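Local atomic coordinates of aminopeptidase, putative (Trypanosoma brucei brucei TREU927, PDB entry 5NSK), a protein that probably removes amino acids such as leucine from the N-terminal ends of peptides, as a metal-dependent aminopeptidase of the M17 family. Residues K39-S44 and A92-S97; T139-F144 and K180-Q185; G314-V319 and C337-A342. All coordinates share one frame; numbering follows the deposited sequence.

Contact 1 of 3, residues K39-S44 and A92-S97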
ATOM      1  N   LYS F  39      46.248  37.539 -25.309  1.00 43.83           N
ATOM      2  CA  LYS F  39      46.545  38.238 -26.625  1.00 43.73           C
ATOM      3  C   LYS F  39      45.733  37.577 -27.771  1.00 45.49           C
ATOM      4  O   LYS F  39      46.273  37.314 -28.878  1.00 49.16           O
ATOM      5  CB  LYS F  39      48.103  38.337 -26.897  1.00 38.45           C
ATOM      6  N   GLY F  40      44.492  37.192 -27.466  1.00 44.65           N
ATOM      7  CA  GLY F  40      43.594  36.565 -28.501  1.00 45.69           C
ATOM      8  C   GLY F  40      43.700  35.046 -28.739  1.00 45.44           C
ATOM      9  O   GLY F  40      42.896  34.424 -29.494  1.00 42.62           O
ATOM     10  N   VAL F  41      44.658  34.427 -28.050  1.00 44.30           N
ATOM     11  CA  VAL F  41      44.868  32.957 -28.163  1.00 43.56           C
ATOM     12  C   VAL F  41      43.970  32.226 -27.142  1.00 42.22           C
ATOM     13  O   VAL F  41      44.165  32.344 -25.932  1.00 39.27           O
ATOM     14  CB  VAL F  41      46.345  32.550 -27.888  1.00 42.34           C
ATOM     15  CG1 VAL F  41      46.515  31.038 -28.066  1.00 41.10           C
ATOM     16  CG2 VAL F  41      47.280  33.324 -28.810  1.00 41.28           C
ATOM     17  N   LEU F  42      43.045  31.424 -27.668  1.00 41.93           N
ATOM     18  CA  LEU F  42      42.110  30.682 -26.806  1.00 42.22           C
ATOM     19  C   LEU F  42      42.866  29.698 -25.952  1.00 43.92           C
ATOM     20  O   LEU F  42      43.914  29.155 -26.375  1.00 46.57           O
ATOM     21  CB  LEU F  42      41.046  29.966 -27.612  1.00 41.42           C
ATOM     22  CG  LEU F  42      39.864  30.908 -27.859  1.00 42.50           C
ATOM     23  CD1 LEU F  42      40.174  31.959 -28.899  1.00 44.25           C
ATOM     24  CD2 LEU F  42      38.728  30.111 -28.394  1.00 44.03           C
ATOM     25  N   SER F  43      42.336  29.456 -24.760  1.00 41.12           N
ATOM     26  CA  SER F  43      42.986  28.536 -23.811  1.00 40.17           C
ATOM     27  C   SER F  43      43.065  27.099 -24.370  1.00 40.80           C
ATOM     28  O   SER F  43      43.971  26.336 -24.003  1.00 41.38           O
ATOM     29  CB  SER F  43      42.263  28.535 -22.476  1.00 39.93           C
ATOM     30  OG  SER F  43      42.421  29.776 -21.830  1.00 40.39           O
ATOM     31  N   SER F  44      42.078  26.728 -25.183  1.00 37.51           N
ATOM     32  CA  SER F  44      41.967  25.356 -25.675  1.00 38.77           C
ATOM     33  C   SER F  44      41.037  25.242 -26.880  1.00 37.02           C
ATOM     34  O   SER F  44      40.574  26.232 -27.389  1.00 35.84           O
ATOM     35  CB  SER F  44      41.472  24.401 -24.554  1.00 39.97           C
ATOM     36  OG  SER F  44      40.033  24.443 -24.378  1.00 42.43           O
ATOM     37  N   ALA F  92      43.396  30.470 -33.360  1.00 41.71           N
ATOM     38  CA  ALA F  92      44.537  30.313 -32.479  1.00 41.83           C
ATOM     39  C   ALA F  92      44.142  29.811 -31.097  1.00 41.81           C
ATOM     40  O   ALA F  92      43.283  30.399 -30.464  1.00 42.44           O
ATOM     41  CB  ALA F  92      45.296  31.634 -32.356  1.00 39.86           C
ATOM     42  N   ASN F  93      44.836  28.779 -30.621  1.00 41.87           N
ATOM     43  CA  ASN F  93      44.609  28.278 -29.277  1.00 41.87           C
ATOM     44  C   ASN F  93      45.803  27.588 -28.698  1.00 42.66           C
ATOM     45  O   ASN F  93      46.552  26.941 -29.399  1.00 46.07           O
ATOM     46  CB  ASN F  93      43.424  27.323 -29.264  1.00 41.91           C
ATOM     47  CG  ASN F  93      43.694  26.053 -30.055  1.00 43.98           C
ATOM     48  OD1 ASN F  93      44.075  25.022 -29.493  1.00 44.03           O
ATOM     49  ND2 ASN F  93      43.388  26.088 -31.358  1.00 44.58           N
ATOM     50  N   ALA F  94      45.921  27.655 -27.386  1.00 41.29           N
ATOM     51  CA  ALA F  94      47.107  27.150 -26.681  1.00 41.84           C
ATOM     52  C   ALA F  94      47.280  25.628 -26.742  1.00 42.49           C
ATOM     53  O   ALA F  94      48.351  25.126 -26.484  1.00 41.78           O
ATOM     54  CB  ALA F  94      47.112  27.602 -25.248  1.00 45.60           C
ATOM     55  N   ALA F  95      46.230  24.894 -27.063  1.00 43.02           N
ATOM     56  CA  ALA F  95      46.333  23.393 -27.177  1.00 44.56           C
ATOM     57  C   ALA F  95      46.779  22.887 -28.525  1.00 45.56           C
ATOM     58  O   ALA F  95      46.992  21.685 -28.736  1.00 47.49           O
ATOM     59  CB  ALA F  95      44.991  22.745 -26.828  1.00 43.40           C
ATOM     60  N   GLY F  96      46.891  23.772 -29.478  1.00 48.11           N
ATOM     61  CA  GLY F  96      47.342  23.308 -30.795  1.00 50.55           C
ATOM     62  C   GLY F  96      46.345  22.339 -31.399  1.00 51.99           C
ATOM     63  O   GLY F  96      46.725  21.306 -31.876  1.00 56.44           O
ATOM     64  N   SER F  97      45.083  22.748 -31.387  1.00 48.96           N
ATOM     65  CA  SER F  97      43.947  22.095 -32.002  1.00 44.65           C
ATOM     66  C   SER F  97      43.525  22.669 -33.370  1.00 41.27           C
ATOM     67  O   SER F  97      43.344  23.872 -33.525  1.00 41.93           O
ATOM     68  CB  SER F  97      42.837  22.296 -30.961  1.00 46.01           C
ATOM     69  OG  SER F  97      41.614  21.687 -31.308  1.00 45.92           O
TER
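Leu42 and Asn93 form a single backbone bridge, their CA atoms 4.3 Å apart, where two loops run in roughly the same direction, 30° from each other. Leu42 supplies both polar groups on its side: its N donates to Ala92 O at 3.0 Å, and its O receives Ala94 N at 2.7 Å. Beyond this bridge the second loop bends into a type I turn from Asn93 to Gly96.

Val41 straddles the start of that turn with its two methyls. With CG1 anti to the backbone N (chi1 -178°), this branch lies against the main chain and touches Ala94 N at 3.5 Å, while CG2 faces the methyl of Ala92 more distantly. On the neighbouring residue, Leu42 CB and Asn93 CB pack alongside each other at 3.9 Å. The end of the leucine stays near Ala92 O through CD1 while also packing on Phe66, Leu91 and Val100. Further along, Ala94 CB rests on Ser43 O at 3.6 Å.

The Asn93 amide turns back on its own loop. Its OD1 takes Ser97 N at 3.1 Å, in the carbonyl plane and on a lone pair, and its ND2 returns a bond to Ser97 O at 3.1 Å, almost within the amide plane. ND2 also reaches Leu91 O, so the group is held flat and its rotation is fixed from both ends. Ser43 OG and Ser44 OG likewise look elsewhere, to Asp142 and to Thr140 O of strand 140-145.

The chemistry implies a division of labour: main-chain bonds and small apolar groups join the loop after helix 31-38 to the link between strands 83-89 and 99-107, while the polar side chains shape one loop or tie the other to the sheet of the N-terminal domain.

Contact 2 of 3, residues T139-F144 and K180-Q185. Unlike the reference sequence in segment 139-144: Thr139 (reference Ala).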
ATOM      1  N   THR F 139      42.494  20.173 -20.123  1.00 57.60           N
ATOM      2  CA  THR F 139      42.346  21.460 -20.801  1.00 54.27           C
ATOM      3  C   THR F 139      41.594  22.459 -19.959  1.00 51.29           C
ATOM      4  O   THR F 139      40.828  22.114 -19.031  1.00 55.08           O
ATOM      5  CB  THR F 139      41.598  21.359 -22.132  1.00 55.83           C
ATOM      6  OG1 THR F 139      40.251  20.867 -21.912  1.00 65.79           O
ATOM      7  CG2 THR F 139      42.348  20.484 -23.047  1.00 56.78           C
ATOM      8  N   THR F 140      41.841  23.706 -20.310  1.00 45.92           N
ATOM      9  CA  THR F 140      41.129  24.862 -19.779  1.00 41.57           C
ATOM     10  C   THR F 140      40.155  25.347 -20.820  1.00 40.30           C
ATOM     11  O   THR F 140      40.510  25.565 -21.972  1.00 43.68           O
ATOM     12  CB  THR F 140      42.103  25.946 -19.407  1.00 41.43           C
ATOM     13  OG1 THR F 140      43.001  25.422 -18.402  1.00 42.99           O
ATOM     14  CG2 THR F 140      41.406  27.159 -18.862  1.00 41.91           C
ATOM     15  N   VAL F 141      38.903  25.424 -20.416  1.00 39.55           N
ATOM     16  CA  VAL F 141      37.794  25.828 -21.294  1.00 38.44           C
ATOM     17  C   VAL F 141      37.394  27.247 -20.896  1.00 39.56           C
ATOM     18  O   VAL F 141      37.107  27.531 -19.733  1.00 37.77           O
ATOM     19  CB  VAL F 141      36.558  24.946 -21.139  1.00 37.88           C
ATOM     20  CG1 VAL F 141      35.415  25.487 -21.973  1.00 37.58           C
ATOM     21  CG2 VAL F 141      36.869  23.521 -21.545  1.00 38.49           C
ATOM     22  N   ASP F 142      37.438  28.136 -21.878  1.00 38.43           N
ATOM     23  CA  ASP F 142      37.110  29.537 -21.655  1.00 36.84           C
ATOM     24  C   ASP F 142      35.628  29.632 -21.708  1.00 35.17           C
ATOM     25  O   ASP F 142      35.008  29.212 -22.697  1.00 34.43           O
ATOM     26  CB  ASP F 142      37.742  30.449 -22.721  1.00 36.55           C
ATOM     27  CG  ASP F 142      39.273  30.454 -22.661  1.00 36.67           C
ATOM     28  OD1 ASP F 142      39.882  30.476 -21.569  1.00 35.59           O
ATOM     29  OD2 ASP F 142      39.866  30.484 -23.751  1.00 39.98           O
ATOM     30  N   VAL F 143      35.063  30.142 -20.623  1.00 33.80           N
ATOM     31  CA  VAL F 143      33.620  30.338 -20.573  1.00 35.25           C
ATOM     32  C   VAL F 143      33.329  31.825 -20.516  1.00 36.33           C
ATOM     33  O   VAL F 143      33.531  32.473 -19.474  1.00 34.84           O
ATOM     34  CB  VAL F 143      32.970  29.646 -19.352  1.00 35.17           C
ATOM     35  CG1 VAL F 143      31.436  29.803 -19.393  1.00 34.27           C
ATOM     36  CG2 VAL F 143      33.335  28.176 -19.352  1.00 35.03           C
ATOM     37  N   PHE F 144      32.858  32.339 -21.646  1.00 35.64           N
ATOM     38  CA  PHE F 144      32.566  33.785 -21.790  1.00 36.43           C
ATOM     39  C   PHE F 144      31.138  34.018 -21.429  1.00 37.04           C
ATOM     40  O   PHE F 144      30.225  33.522 -22.092  1.00 36.36           O
ATOM     41  CB  PHE F 144      32.787  34.279 -23.223  1.00 36.65           C
ATOM     42  CG  PHE F 144      34.233  34.393 -23.603  1.00 37.33           C
ATOM     43  CD1 PHE F 144      34.935  33.275 -24.061  1.00 37.32           C
ATOM     44  CD2 PHE F 144      34.898  35.592 -23.495  1.00 37.92           C
ATOM     45  CE1 PHE F 144      36.257  33.376 -24.445  1.00 36.63           C
ATOM     46  CE2 PHE F 144      36.242  35.689 -23.840  1.00 38.02           C
ATOM     47  CZ  PHE F 144      36.916  34.577 -24.313  1.00 36.91           C
ATOM     48  N   LYS F 180      37.884  13.396 -14.967  1.00 37.94           N
ATOM     49  CA  LYS F 180      37.045  13.844 -16.097  1.00 37.82           C
ATOM     50  C   LYS F 180      36.618  15.329 -16.035  1.00 37.14           C
ATOM     51  O   LYS F 180      35.919  15.813 -16.908  1.00 37.93           O
ATOM     52  CB  LYS F 180      35.775  13.008 -16.168  1.00 39.49           C
ATOM     53  CG  LYS F 180      35.981  11.515 -16.041  1.00 40.59           C
ATOM     54  CD  LYS F 180      34.662  10.772 -16.194  1.00 40.01           C
ATOM     55  CE  LYS F 180      34.808   9.306 -15.847  1.00 41.09           C
ATOM     56  NZ  LYS F 180      35.907   8.636 -16.582  1.00 42.32           N
ATOM     57  N   VAL F 181      37.106  16.056 -15.051  1.00 36.95           N
ATOM     58  CA  VAL F 181      36.762  17.477 -14.886  1.00 38.33           C
ATOM     59  C   VAL F 181      37.681  18.369 -15.721  1.00 38.93           C
ATOM     60  O   VAL F 181      38.890  18.147 -15.768  1.00 41.35           O
ATOM     61  CB  VAL F 181      36.888  17.938 -13.413  1.00 39.37           C
ATOM     62  CG1 VAL F 181      36.576  19.424 -13.248  1.00 38.94           C
ATOM     63  CG2 VAL F 181      35.943  17.135 -12.551  1.00 39.28           C
ATOM     64  N   SER F 182      37.096  19.358 -16.390  1.00 37.81           N
ATOM     65  CA  SER F 182      37.859  20.393 -17.089  1.00 36.82           C
ATOM     66  C   SER F 182      38.105  21.644 -16.231  1.00 38.60           C
ATOM     67  O   SER F 182      37.254  22.038 -15.467  1.00 37.61           O
ATOM     68  CB  SER F 182      37.130  20.842 -18.314  1.00 35.94           C
ATOM     69  OG  SER F 182      36.953  19.763 -19.166  1.00 36.73           O
ATOM     70  N   ARG F 183      39.285  22.248 -16.369  1.00 40.44           N
ATOM     71  CA  ARG F 183      39.526  23.592 -15.813  1.00 42.28           C
ATOM     72  C   ARG F 183      38.639  24.577 -16.565  1.00 38.47           C
ATOM     73  O   ARG F 183      38.518  24.478 -17.765  1.00 34.46           O
ATOM     74  CB  ARG F 183      40.967  24.025 -15.954  1.00 45.88           C
ATOM     75  CG  ARG F 183      41.850  23.631 -14.793  1.00 51.14           C
ATOM     76  CD  ARG F 183      43.298  23.557 -15.320  1.00 59.81           C
ATOM     77  NE  ARG F 183      43.548  22.213 -15.885  1.00 64.08           N
ATOM     78  CZ  ARG F 183      44.603  21.420 -15.614  1.00 65.77           C
ATOM     79  NH1 ARG F 183      45.652  21.844 -14.881  1.00 65.68           N
ATOM     80  NH2 ARG F 183      44.644  20.187 -16.113  1.00 66.69           N
ATOM     81  N   LEU F 184      38.054  25.506 -15.840  1.00 34.72           N
ATOM     82  CA  LEU F 184      37.143  26.449 -16.468  1.00 34.39           C
ATOM     83  C   LEU F 184      37.570  27.862 -16.173  1.00 33.35           C
ATOM     84  O   LEU F 184      37.817  28.211 -15.033  1.00 31.12           O
ATOM     85  CB  LEU F 184      35.715  26.245 -15.968  1.00 35.11           C
ATOM     86  CG  LEU F 184      35.074  24.860 -16.132  1.00 34.49           C
ATOM     87  CD1 LEU F 184      33.667  24.875 -15.547  1.00 34.89           C
ATOM     88  CD2 LEU F 184      34.999  24.433 -17.591  1.00 33.78           C
ATOM     89  N   GLN F 185      37.691  28.660 -17.216  1.00 33.02           N
ATOM     90  CA  GLN F 185      38.057  30.056 -17.011  1.00 33.74           C
ATOM     91  C   GLN F 185      36.873  30.891 -17.373  1.00 33.15           C
ATOM     92  O   GLN F 185      36.517  31.034 -18.555  1.00 34.72           O
ATOM     93  CB  GLN F 185      39.274  30.488 -17.831  1.00 33.54           C
ATOM     94  CG  GLN F 185      39.674  31.949 -17.605  1.00 33.10           C
ATOM     95  CD  GLN F 185      41.005  32.360 -18.260  1.00 31.88           C
ATOM     96  OE1 GLN F 185      41.802  33.083 -17.648  1.00 29.41           O
ATOM     97  NE2 GLN F 185      41.236  31.907 -19.507  1.00 31.52           N
TER
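Gln185 lies beside Asp142 across two parallel strands, and its side chain can be followed outward from the backbone. CB sits 4.1 Å from Thr140 CG2 and 3.8 Å from Asp142 OD1. CG, anti to the backbone N (chi1 -179°), carries the extended chain along the aspartate, so that CD passes 4.0 Å from Asp142 OD1. At the tip NE2 donates to Asp142 OD1 at 2.9 Å, with the oxygen nearly in the amide plane although carboxylate and amide are turned 35° apart. NE2 has a second partner in Gln38 OE1. The carboxylate is gripped further by Ser43 on OD1 and Tyr34 on OD2, which would be expected to stabilise its negative charge.

Strands 140-145 and 183-188 are the two ends of a beta-alpha-beta unit whose helix is 150-158, and they are adjacent in the mixed sheet of the macro-type N-terminal domain. Their main chains alternate donors in parallel fashion: Val141 N binds Arg183 O, Gln185 N binds Val141 O, and Val143 N binds Gln185 O at 2.7 Å. A weak bond from Arg183 N to Thr139 O precedes them.

On the same face as Gln185, the aliphatic part of Arg183 crosses Thr140 at about a right angle, CB meeting OG1 at 3.5 Å. The other face is apolar, where Leu184 CD2 packs on Val141 CB at 3.9 Å.

Contact 3 of 3, residues G314-V319 and C337-A342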
ATOM      1  N   GLY F 314      23.622  17.206   3.297  1.00 31.70           N
ATOM      2  CA  GLY F 314      23.459  18.512   2.664  1.00 31.45           C
ATOM      3  C   GLY F 314      23.589  19.695   3.594  1.00 31.54           C
ATOM      4  O   GLY F 314      24.225  20.691   3.265  1.00 32.85           O
ATOM      5  N   GLY F 315      22.937  19.603   4.732  1.00 30.26           N
ATOM      6  CA  GLY F 315      22.868  20.714   5.677  1.00 28.85           C
ATOM      7  C   GLY F 315      24.175  20.929   6.387  1.00 28.23           C
ATOM      8  O   GLY F 315      24.637  22.061   6.518  1.00 29.21           O
ATOM      9  N   ALA F 316      24.758  19.859   6.878  1.00 27.81           N
ATOM     10  CA  ALA F 316      26.088  19.930   7.561  1.00 27.94           C
ATOM     11  C   ALA F 316      27.184  20.412   6.601  1.00 28.23           C
ATOM     12  O   ALA F 316      28.009  21.214   6.942  1.00 29.04           O
ATOM     13  CB  ALA F 316      26.484  18.603   8.155  1.00 27.00           C
ATOM     14  N   ALA F 317      27.143  19.901   5.407  1.00 28.16           N
ATOM     15  CA  ALA F 317      28.075  20.282   4.402  1.00 29.31           C
ATOM     16  C   ALA F 317      27.910  21.745   4.042  1.00 29.92           C
ATOM     17  O   ALA F 317      28.888  22.453   3.830  1.00 29.85           O
ATOM     18  CB  ALA F 317      27.905  19.423   3.141  1.00 29.92           C
ATOM     19  N   ALA F 318      26.674  22.188   3.974  1.00 29.95           N
ATOM     20  CA  ALA F 318      26.388  23.595   3.613  1.00 30.38           C
ATOM     21  C   ALA F 318      26.953  24.586   4.633  1.00 31.24           C
ATOM     22  O   ALA F 318      27.661  25.528   4.268  1.00 33.48           O
ATOM     23  CB  ALA F 318      24.924  23.833   3.469  1.00 30.11           C
ATOM     24  N   VAL F 319      26.669  24.348   5.894  1.00 30.48           N
ATOM     25  CA  VAL F 319      27.138  25.251   6.922  1.00 31.34           C
ATOM     26  C   VAL F 319      28.669  25.170   7.067  1.00 32.13           C
ATOM     27  O   VAL F 319      29.355  26.170   7.304  1.00 33.30           O
ATOM     28  CB  VAL F 319      26.472  25.028   8.305  1.00 30.33           C
ATOM     29  CG1 VAL F 319      25.009  25.346   8.203  1.00 30.35           C
ATOM     30  CG2 VAL F 319      26.732  23.638   8.841  1.00 29.91           C
ATOM     31  N   CYS F 337      30.109  27.189  13.954  1.00 37.28           N
ATOM     32  CA  CYS F 337      29.512  26.210  13.046  1.00 35.79           C
ATOM     33  C   CYS F 337      29.484  24.897  13.749  1.00 36.00           C
ATOM     34  O   CYS F 337      30.499  24.280  13.981  1.00 37.12           O
ATOM     35  CB  CYS F 337      30.290  26.094  11.770  1.00 36.63           C
ATOM     36  SG  CYS F 337      29.660  24.815  10.641  1.00 38.02           S
ATOM     37  N   THR F 338      28.278  24.465  14.090  1.00 36.55           N
ATOM     38  CA  THR F 338      28.073  23.204  14.830  1.00 34.49           C
ATOM     39  C   THR F 338      27.498  22.135  13.894  1.00 34.57           C
ATOM     40  O   THR F 338      26.410  22.259  13.371  1.00 33.92           O
ATOM     41  CB  THR F 338      27.167  23.418  16.032  1.00 33.47           C
ATOM     42  OG1 THR F 338      27.805  24.325  16.944  1.00 32.69           O
ATOM     43  CG2 THR F 338      26.898  22.128  16.728  1.00 32.96           C
ATOM     44  N   LEU F 339      28.277  21.094  13.689  1.00 34.05           N
ATOM     45  CA  LEU F 339      27.882  19.972  12.864  1.00 32.28           C
ATOM     46  C   LEU F 339      27.301  18.897  13.758  1.00 33.20           C
ATOM     47  O   LEU F 339      27.973  18.403  14.659  1.00 31.87           O
ATOM     48  CB  LEU F 339      29.068  19.390  12.118  1.00 32.06           C
ATOM     49  CG  LEU F 339      29.921  20.382  11.347  1.00 32.56           C
ATOM     50  CD1 LEU F 339      31.108  19.679  10.732  1.00 32.61           C
ATOM     51  CD2 LEU F 339      29.112  21.086  10.283  1.00 32.99           C
ATOM     52  N   CYS F 340      26.055  18.523  13.476  1.00 34.40           N
ATOM     53  CA  CYS F 340      25.360  17.490  14.244  1.00 35.06           C
ATOM     54  C   CYS F 340      25.458  16.152  13.529  1.00 34.19           C
ATOM     55  O   CYS F 340      24.682  15.871  12.666  1.00 33.69           O
ATOM     56  CB  CYS F 340      23.927  17.863  14.448  1.00 35.06           C
ATOM     57  SG  CYS F 340      23.693  19.521  15.067  1.00 38.27           S
ATOM     58  N   LEU F 341      26.452  15.373  13.911  1.00 34.10           N
ATOM     59  CA  LEU F 341      26.871  14.196  13.161  1.00 35.91           C
ATOM     60  C   LEU F 341      26.541  12.941  13.852  1.00 38.52           C
ATOM     61  O   LEU F 341      27.002  12.684  14.953  1.00 42.00           O
ATOM     62  CB  LEU F 341      28.381  14.199  12.899  1.00 34.97           C
ATOM     63  CG  LEU F 341      28.852  15.437  12.142  1.00 34.76           C
ATOM     64  CD1 LEU F 341      30.366  15.412  12.040  1.00 36.63           C
ATOM     65  CD2 LEU F 341      28.231  15.522  10.763  1.00 33.92           C
ATOM     66  N   ALA F 342      25.723  12.149  13.219  1.00 40.03           N
ATOM     67  CA  ALA F 342      25.274  10.909  13.846  1.00 43.88           C
ATOM     68  C   ALA F 342      24.923   9.946  12.757  1.00 46.08           C
ATOM     69  O   ALA F 342      24.433  10.323  11.721  1.00 45.97           O
ATOM     70  CB  ALA F 342      24.067  11.134  14.748  1.00 43.18           C
TER
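Val319 and Cys337 meet where the first turns of helix 314-328 lie over strand 333-344. The two short axes come within 8.4 Å and run nearly antiparallel, at 156°, and the union is made by side chains packing on one another and, in two places, against helix carbonyl oxygens.

The valine's conformation decides which methyl does the work. CG2 stands between the backbone N and the carbonyl carbon, which directs it down onto the strand, where it touches Cys337 SG at 3.6 Å and Leu339 CD2 at 3.8 Å. It therefore sits over two residues, one strand repeat apart, that reach the helix side of the strand. The cysteine thiol reaches it because SG is anti to the backbone N (chi1 176°), extending toward the helix; SG also lies 3.6 Å from Val319 O.

Leu339 answers with a single branch. Its CB does not point straight at the helix, but with CG anti to the carbonyl carbon (chi1 -51°) and the chain extended beyond it, CD2 slides past Val319 in the opposite direction and ends beneath the preceding turn, 3.5 Å from Ala316 O and 4.2 Å from Ala316 CB. Leu341 repeats this conformation two residues later, yet the helix is drawing away, and its CD2 only grazes Ala316 CB at 4.4 Å. The small alanine thus meets two leucine branches; the valine methyl rests on the thiol-leucine pair.

This is the packing of a crossover helix on the strand that follows it, since 282-293 and 333-344 are parallel neighbours in the sheet of the catalytic domain. Phe225 of helix 222-236 covers Ala316, Leu339 and Leu341, Ala317 turns to helix 196-214, and the alternate strand residues Thr338 and Cys340 face helix 374-387.

Contacts 1 and 2 belong together. Their centres are about 13 Å apart, and they touch directly: the loop of contact 1 joins the Asp142 carboxylate. Contact 1 is a meeting of surface loops, contact 2 a strand pair with an apolar face and a partly exposed polar one, so backbone bonding is brief in the first and regular in the second. Contact 3 lies apart in the catalytic domain, its centre about 31 Å from that of contact 2 and 43 Å from that of contact 1. Fully buried between helix and sheet, it relies on methyl and thiol packing, whereas main-chain hydrogen bonds take part in the other two, two in contact 1, a ladder in contact 2.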